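Local coordinates for penicillin-binding protein 1A (Mycobacterium tuberculosis, PDB 5CXW), which builds mycobacterial peptidoglycan, polymerising glycan strands and, through the penicillin-sensitive transpeptidase domain in this chain, cross-linking their stem peptides, at residues F88-F102 against L204-Y218. Residues are numbered along the deposited sequence; the frame is centred on the assembly and turned at random.
Sequences FAQAGLQTGSSFKVF and LGQYQTRVIDMASAY. With 35P ((2R,4S)-5,5-dimethyl-2-{(1R)-2-oxo-1-[(phenoxyacetyl)amino]ethyl}-1,3-thiazolidine-4-carboxylic acid), chain C; PEG (di(hydroxyethyl)ether), chain D.
Tyr218 reaches from helix 211-222 to the 3-10 segment 97-99 that carries the acylated Ser97, and its OH donates to Ser98 O (2.7 Å), lying in the plane of that carbonyl on a lone pair. Val101 CG2 packs 3.5 Å from Tyr218 CE1. Nearby, the bend of Met214 at chi2 (-62°) carries SD to the edge of the Phe102 ring in a Met-aromatic contact, and the turn at chi3 (-73°) then swings CE against Ser98 OG. Phe102 CZ meets Ala217 CB at 3.5 Å. Further along, Leu93 and Thr209 form an antiparallel hydrogen-bonded pair, with Leu93 N to Thr209 O at 2.9 Å, and a water joins the hydroxyls of Thr95 and Thr209. Thr95 N (2.9 Å) and Gly96 N share Gly205 O, which ties the backbone just ahead of Ser97 to segment 204-218; Ser97 OG is covalently bound to C6 of the opened penicillin V. At the far end Arg210 grips Asp213 side-on through NE and NH2, while its NH1 meets Gln90 OE1 at 3.0 Å, the amide and guanidinium planes 75° apart. Lys100 NZ, in an SxxK-like position after Ser97, hydrogen-bonds to Ser150 OG and Asn152 OD1. Leu93 of the short two-stranded pairing, and helix 211-222 through Val211 and Tyr218, lie against strands 303-312 and 315-323 of the five-stranded sheet, where Trp307 and Trp320 each touch Leu93 and Val211.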
loop_
_atom_site.group_PDB
_atom_site.type_symbol
_atom_site.label_atom_id
_atom_site.label_comp_id
_atom_site.label_asym_id
_atom_site.label_seq_id
_atom_site.Cartn_x
_atom_site.Cartn_y
_atom_site.Cartn_z
ATOM N N PHE A 88 -8.638 11.392 -3.172
ATOM C CA PHE A 88 -7.185 11.061 -3.202
ATOM C C PHE A 88 -6.823 9.600 -2.963
ATOM O O PHE A 88 -5.665 9.232 -3.222
ATOM C CB PHE A 88 -6.362 11.910 -2.263
ATOM C CG PHE A 88 -6.028 13.236 -2.857
ATOM C CD1 PHE A 88 -5.019 13.313 -3.797
ATOM C CD2 PHE A 88 -6.833 14.312 -2.614
ATOM C CE1 PHE A 88 -4.726 14.537 -4.420
ATOM C CE2 PHE A 88 -6.553 15.545 -3.225
ATOM C CZ PHE A 88 -5.491 15.626 -4.109
ATOM N N ALA A 89 -7.779 8.797 -2.481
ATOM C CA ALA A 89 -7.600 7.362 -2.369
ATOM C C ALA A 89 -7.733 6.631 -3.708
ATOM O O ALA A 89 -7.403 5.441 -3.784
ATOM C CB ALA A 89 -8.591 6.747 -1.357
ATOM N N GLN A 90 -8.226 7.331 -4.711
ATOM C CA GLN A 90 -8.402 6.842 -6.054
ATOM C C GLN A 90 -7.455 7.454 -7.065
ATOM O O GLN A 90 -7.421 6.980 -8.226
ATOM C CB GLN A 90 -9.840 7.097 -6.522
ATOM C CG GLN A 90 -10.883 6.325 -5.725
ATOM C CD GLN A 90 -10.854 4.822 -5.969
ATOM O OE1 GLN A 90 -10.519 4.354 -7.072
ATOM N NE2 GLN A 90 -11.191 4.046 -4.951
ATOM N N ALA A 91 -6.669 8.442 -6.642
ATOM C CA ALA A 91 -5.756 9.144 -7.537
ATOM C C ALA A 91 -4.604 8.278 -7.958
ATOM O O ALA A 91 -4.111 7.448 -7.167
ATOM C CB ALA A 91 -5.237 10.408 -6.845
ATOM N N GLY A 92 -4.147 8.401 -9.199
ATOM C CA GLY A 92 -2.890 7.684 -9.564
ATOM C C GLY A 92 -1.670 8.392 -9.000
ATOM O O GLY A 92 -1.429 9.594 -9.309
ATOM N N LEU A 93 -0.941 7.719 -8.127
ATOM C CA LEU A 93 0.135 8.297 -7.387
ATOM C C LEU A 93 1.417 7.478 -7.499
ATOM O O LEU A 93 1.368 6.269 -7.428
ATOM C CB LEU A 93 -0.275 8.455 -5.924
ATOM C CG LEU A 93 -1.452 9.392 -5.631
ATOM C CD1 LEU A 93 -1.939 9.262 -4.179
ATOM C CD2 LEU A 93 -1.063 10.847 -5.944
ATOM N N GLN A 94 2.572 8.148 -7.542
ATOM C CA GLN A 94 3.839 7.423 -7.414
ATOM C C GLN A 94 3.987 6.911 -5.992
ATOM O O GLN A 94 3.681 7.629 -5.027
ATOM C CB GLN A 94 5.058 8.304 -7.759
ATOM C CG GLN A 94 4.975 8.842 -9.185
ATOM C CD GLN A 94 6.212 9.615 -9.510
ATOM O OE1 GLN A 94 6.497 10.602 -8.860
ATOM N NE2 GLN A 94 6.955 9.179 -10.494
ATOM N N THR A 95 4.435 5.678 -5.865
ATOM C CA THR A 95 4.544 4.974 -4.562
ATOM C C THR A 95 5.919 4.967 -3.927
ATOM O O THR A 95 6.066 4.577 -2.722
ATOM C CB THR A 95 4.090 3.510 -4.747
ATOM O OG1 THR A 95 4.848 2.934 -5.809
ATOM C CG2 THR A 95 2.631 3.482 -5.078
ATOM N N GLY A 96 6.954 5.334 -4.722
ATOM C CA GLY A 96 8.295 5.314 -4.238
ATOM C C GLY A 96 8.641 3.927 -3.729
ATOM O O GLY A 96 8.194 2.926 -4.286
ATOM N N SER A 97 9.419 3.891 -2.650
ATOM C CA SER A 97 10.001 2.651 -2.154
ATOM C C SER A 97 8.987 1.677 -1.596
ATOM O O SER A 97 9.361 0.526 -1.335
ATOM C CB SER A 97 11.007 2.934 -1.077
ATOM O OG SER A 97 12.128 3.670 -1.608
ATOM N N SER A 98 7.726 2.071 -1.437
ATOM C CA SER A 98 6.731 1.116 -0.971
ATOM C C SER A 98 6.503 0.033 -2.022
ATOM O O SER A 98 5.976 -1.046 -1.709
ATOM C CB SER A 98 5.437 1.795 -0.550
ATOM O OG SER A 98 4.774 2.451 -1.608
ATOM N N PHE A 99 6.924 0.303 -3.270
ATOM C CA PHE A 99 6.741 -0.654 -4.335
ATOM C C PHE A 99 7.837 -1.741 -4.318
ATOM O O PHE A 99 7.678 -2.799 -5.000
ATOM C CB PHE A 99 6.748 0.038 -5.695
ATOM C CG PHE A 99 5.702 -0.514 -6.626
ATOM C CD1 PHE A 99 4.381 -0.252 -6.377
ATOM C CD2 PHE A 99 6.028 -1.305 -7.704
ATOM C CE1 PHE A 99 3.400 -0.765 -7.159
ATOM C CE2 PHE A 99 5.018 -1.798 -8.526
ATOM C CZ PHE A 99 3.720 -1.541 -8.243
ATOM N N LYS A 100 8.914 -1.553 -3.523
ATOM C CA LYS A 100 9.993 -2.517 -3.508
ATOM C C LYS A 100 9.545 -3.921 -3.095
ATOM O O LYS A 100 10.201 -4.919 -3.451
ATOM C CB LYS A 100 11.142 -2.090 -2.551
ATOM C CG LYS A 100 11.927 -0.907 -3.059
ATOM C CD LYS A 100 12.979 -0.418 -2.094
ATOM C CE LYS A 100 13.626 0.797 -2.694
ATOM N NZ LYS A 100 14.496 1.397 -1.743
ATOM N N VAL A 101 8.514 -3.993 -2.261
ATOM C CA VAL A 101 8.028 -5.281 -1.752
ATOM C C VAL A 101 7.643 -6.170 -2.900
ATOM O O VAL A 101 7.749 -7.388 -2.799
ATOM C CB VAL A 101 6.879 -5.175 -0.706
ATOM C CG1 VAL A 101 7.285 -4.289 0.425
ATOM C CG2 VAL A 101 5.566 -4.757 -1.353
ATOM N N PHE A 102 7.215 -5.591 -4.033
ATOM C CA PHE A 102 6.825 -6.446 -5.171
ATOM C C PHE A 102 8.023 -7.008 -5.900
ATOM O O PHE A 102 7.930 -8.107 -6.467
ATOM C CB PHE A 102 5.850 -5.687 -6.110
ATOM C CG PHE A 102 4.673 -5.194 -5.363
ATOM C CD1 PHE A 102 3.863 -6.094 -4.666
ATOM C CD2 PHE A 102 4.384 -3.860 -5.265
ATOM C CE1 PHE A 102 2.793 -5.652 -3.899
ATOM C CE2 PHE A 102 3.299 -3.419 -4.496
ATOM C CZ PHE A 102 2.511 -4.317 -3.799
ATOM N N LEU A 204 11.351 1.518 -8.021
ATOM C CA LEU A 204 11.338 2.695 -7.193
ATOM C C LEU A 204 10.003 3.413 -7.192
ATOM O O LEU A 204 9.947 4.616 -6.859
ATOM C CB LEU A 204 12.470 3.597 -7.615
ATOM C CG LEU A 204 13.876 2.931 -7.582
ATOM C CD1 LEU A 204 14.949 3.910 -8.019
ATOM C CD2 LEU A 204 14.213 2.315 -6.259
ATOM N N GLY A 205 8.943 2.694 -7.555
ATOM C CA GLY A 205 7.608 3.176 -7.438
ATOM C C GLY A 205 7.282 4.366 -8.297
ATOM O O GLY A 205 6.519 5.224 -7.855
ATOM N N GLN A 206 7.856 4.444 -9.498
ATOM C CA GLN A 206 7.696 5.593 -10.358
ATOM C C GLN A 206 6.369 5.591 -11.150
ATOM O O GLN A 206 5.960 6.647 -11.610
ATOM C CB GLN A 206 8.917 5.783 -11.271
ATOM C CG GLN A 206 10.260 5.852 -10.513
ATOM C CD GLN A 206 10.818 7.268 -10.310
ATOM O OE1 GLN A 206 10.075 8.253 -10.173
ATOM N NE2 GLN A 206 12.174 7.377 -10.283
ATOM N N TYR A 207 5.694 4.444 -11.255
ATOM C CA TYR A 207 4.410 4.355 -11.889
ATOM C C TYR A 207 3.307 4.768 -10.962
ATOM O O TYR A 207 3.449 4.741 -9.768
ATOM C CB TYR A 207 4.163 2.929 -12.476
ATOM C CG TYR A 207 4.996 2.690 -13.673
ATOM C CD1 TYR A 207 4.579 3.052 -14.932
ATOM C CD2 TYR A 207 6.233 2.117 -13.554
ATOM C CE1 TYR A 207 5.391 2.926 -16.022
ATOM C CE2 TYR A 207 7.071 1.990 -14.648
ATOM C CZ TYR A 207 6.621 2.358 -15.902
ATOM O OH TYR A 207 7.470 2.194 -16.962
ATOM N N GLN A 208 2.155 5.158 -11.541
ATOM C CA GLN A 208 1.000 5.537 -10.756
ATOM C C GLN A 208 0.238 4.351 -10.284
ATOM O O GLN A 208 -0.064 3.437 -11.058
ATOM C CB GLN A 208 0.071 6.421 -11.587
ATOM C CG GLN A 208 0.655 7.776 -11.871
ATOM C CD GLN A 208 -0.360 8.692 -12.553
ATOM O OE1 GLN A 208 -1.527 8.325 -12.799
ATOM N NE2 GLN A 208 0.073 9.891 -12.836
ATOM N N THR A 209 -0.092 4.358 -8.989
ATOM C CA THR A 209 -0.886 3.354 -8.343
ATOM C C THR A 209 -1.821 4.074 -7.357
ATOM O O THR A 209 -1.541 5.197 -6.915
ATOM C CB THR A 209 0.078 2.444 -7.547
ATOM O OG1 THR A 209 0.970 1.832 -8.476
ATOM C CG2 THR A 209 -0.595 1.306 -6.722
ATOM N N ARG A 210 -2.933 3.443 -6.992
ATOM C CA ARG A 210 -3.848 4.106 -6.023
ATOM C C ARG A 210 -3.547 3.590 -4.615
ATOM O O ARG A 210 -3.087 2.462 -4.419
ATOM C CB ARG A 210 -5.288 3.766 -6.350
ATOM C CG ARG A 210 -5.733 4.112 -7.774
ATOM C CD ARG A 210 -7.150 3.601 -8.074
ATOM N NE ARG A 210 -7.128 2.138 -8.195
ATOM C CZ ARG A 210 -8.195 1.343 -8.275
ATOM N NH1 ARG A 210 -9.411 1.842 -8.321
ATOM N NH2 ARG A 210 -8.009 0.024 -8.418
ATOM N N VAL A 211 -3.913 4.412 -3.632
ATOM C CA VAL A 211 -3.777 4.044 -2.234
ATOM C C VAL A 211 -4.585 2.762 -1.983
ATOM O O VAL A 211 -4.114 1.851 -1.276
ATOM C CB VAL A 211 -4.272 5.198 -1.343
ATOM C CG1 VAL A 211 -4.317 4.825 0.129
ATOM C CG2 VAL A 211 -3.409 6.447 -1.475
ATOM N N ILE A 212 -5.811 2.655 -2.556
ATOM C CA ILE A 212 -6.561 1.414 -2.378
ATOM C C ILE A 212 -5.854 0.187 -2.929
ATOM O O ILE A 212 -5.898 -0.866 -2.292
ATOM C CB ILE A 212 -8.037 1.499 -2.883
ATOM C CG1 ILE A 212 -8.798 0.200 -2.587
ATOM C CG2 ILE A 212 -8.123 1.884 -4.372
ATOM C CD1 ILE A 212 -10.309 0.468 -2.456
ATOM N N ASP A 213 -5.150 0.318 -4.056
ATOM C CA ASP A 213 -4.393 -0.795 -4.642
ATOM C C ASP A 213 -3.304 -1.243 -3.668
ATOM O O ASP A 213 -3.095 -2.409 -3.480
ATOM C CB ASP A 213 -3.676 -0.369 -5.947
ATOM C CG ASP A 213 -4.645 -0.117 -7.112
ATOM O OD1 ASP A 213 -5.487 -1.001 -7.383
ATOM O OD2 ASP A 213 -4.486 0.916 -7.810
ATOM N N MET A 214 -2.609 -0.290 -3.069
ATOM C CA MET A 214 -1.510 -0.639 -2.145
ATOM C C MET A 214 -2.053 -1.374 -0.878
ATOM O O MET A 214 -1.497 -2.384 -0.456
ATOM C CB MET A 214 -0.700 0.591 -1.736
ATOM C CG MET A 214 0.115 1.195 -2.871
ATOM S SD MET A 214 1.355 0.071 -3.549
ATOM C CE MET A 214 2.530 0.079 -2.223
ATOM N N ALA A 215 -3.175 -0.890 -0.330
ATOM C CA ALA A 215 -3.758 -1.540 0.816
ATOM C C ALA A 215 -4.176 -2.960 0.472
ATOM O O ALA A 215 -3.941 -3.923 1.255
ATOM C CB ALA A 215 -4.943 -0.755 1.350
ATOM N N SER A 216 -4.762 -3.108 -0.712
ATOM C CA SER A 216 -5.234 -4.424 -1.169
ATOM C C SER A 216 -4.080 -5.373 -1.412
ATOM O O SER A 216 -4.123 -6.561 -0.998
ATOM C CB SER A 216 -6.066 -4.234 -2.433
ATOM O OG SER A 216 -6.438 -5.474 -3.021
ATOM N N ALA A 217 -3.040 -4.935 -2.126
ATOM C CA ALA A 217 -1.902 -5.795 -2.396
ATOM C C ALA A 217 -1.176 -6.246 -1.118
ATOM O O ALA A 217 -0.760 -7.410 -0.994
ATOM C CB ALA A 217 -0.921 -5.127 -3.396
ATOM N N TYR A 218 -1.010 -5.336 -0.185
ATOM C CA TYR A 218 -0.389 -5.672 1.118
ATOM C C TYR A 218 -1.337 -6.598 1.942
ATOM O O TYR A 218 -0.878 -7.516 2.645
ATOM C CB TYR A 218 -0.013 -4.441 1.886
ATOM C CG TYR A 218 1.292 -3.786 1.540
ATOM C CD1 TYR A 218 1.661 -3.529 0.204
ATOM C CD2 TYR A 218 2.179 -3.362 2.537
ATOM C CE1 TYR A 218 2.856 -2.877 -0.097
ATOM C CE2 TYR A 218 3.317 -2.675 2.253
ATOM C CZ TYR A 218 3.662 -2.428 0.937
ATOM O OH TYR A 218 4.850 -1.746 0.609
HETATM C C24 35P C . 16.018 11.620 -4.221
HETATM C C23 35P C . 16.157 12.999 -4.351
HETATM C C22 35P C . 15.287 13.846 -3.702
HETATM C C21 35P C . 14.270 13.351 -2.901
HETATM C C20 35P C . 14.115 11.989 -2.751
HETATM C C19 35P C . 15.008 11.110 -3.410
HETATM O O1 35P C . 14.926 9.744 -3.294
HETATM C C2 35P C . 14.085 9.191 -2.287
HETATM C C3 35P C . 14.387 7.724 -2.156
HETATM O O18 35P C . 15.494 7.297 -2.454
HETATM N N4 35P C . 13.383 7.001 -1.684
HETATM C C5 35P C . 13.523 5.575 -1.433
HETATM C C6 35P C . 12.174 4.984 -1.497
HETATM O O17 35P C . 11.105 5.614 -1.364
HETATM C C8 35P C . 14.151 5.213 -0.016
HETATM N N7 35P C . 12.967 4.966 0.757
HETATM S S11 35P C . 15.012 6.408 0.854
HETATM C C10 35P C . 13.872 6.682 2.126
HETATM C C12 35P C . 13.707 8.178 2.391
HETATM C C15 35P C . 14.258 6.045 3.435
HETATM C C9 35P C . 12.572 6.099 1.560
HETATM C C13 35P C . 11.476 5.683 2.489
HETATM O O14 35P C . 11.429 4.451 2.791
HETATM O O16 35P C . 10.668 6.565 2.853
HETATM O O2 PEG D . 4.580 12.504 -10.754
HETATM C C3 PEG D . 3.463 12.430 -11.630
HETATM C C4 PEG D . 2.692 11.187 -11.289
HETATM O O4 PEG D . 3.014 10.209 -12.257
HETATM O O HOH W 1 -4.792 6.965 -4.570
HETATM O O HOH W 2 9.089 10.543 -11.840
HETATM O O HOH W 3 3.697 2.469 -8.301
#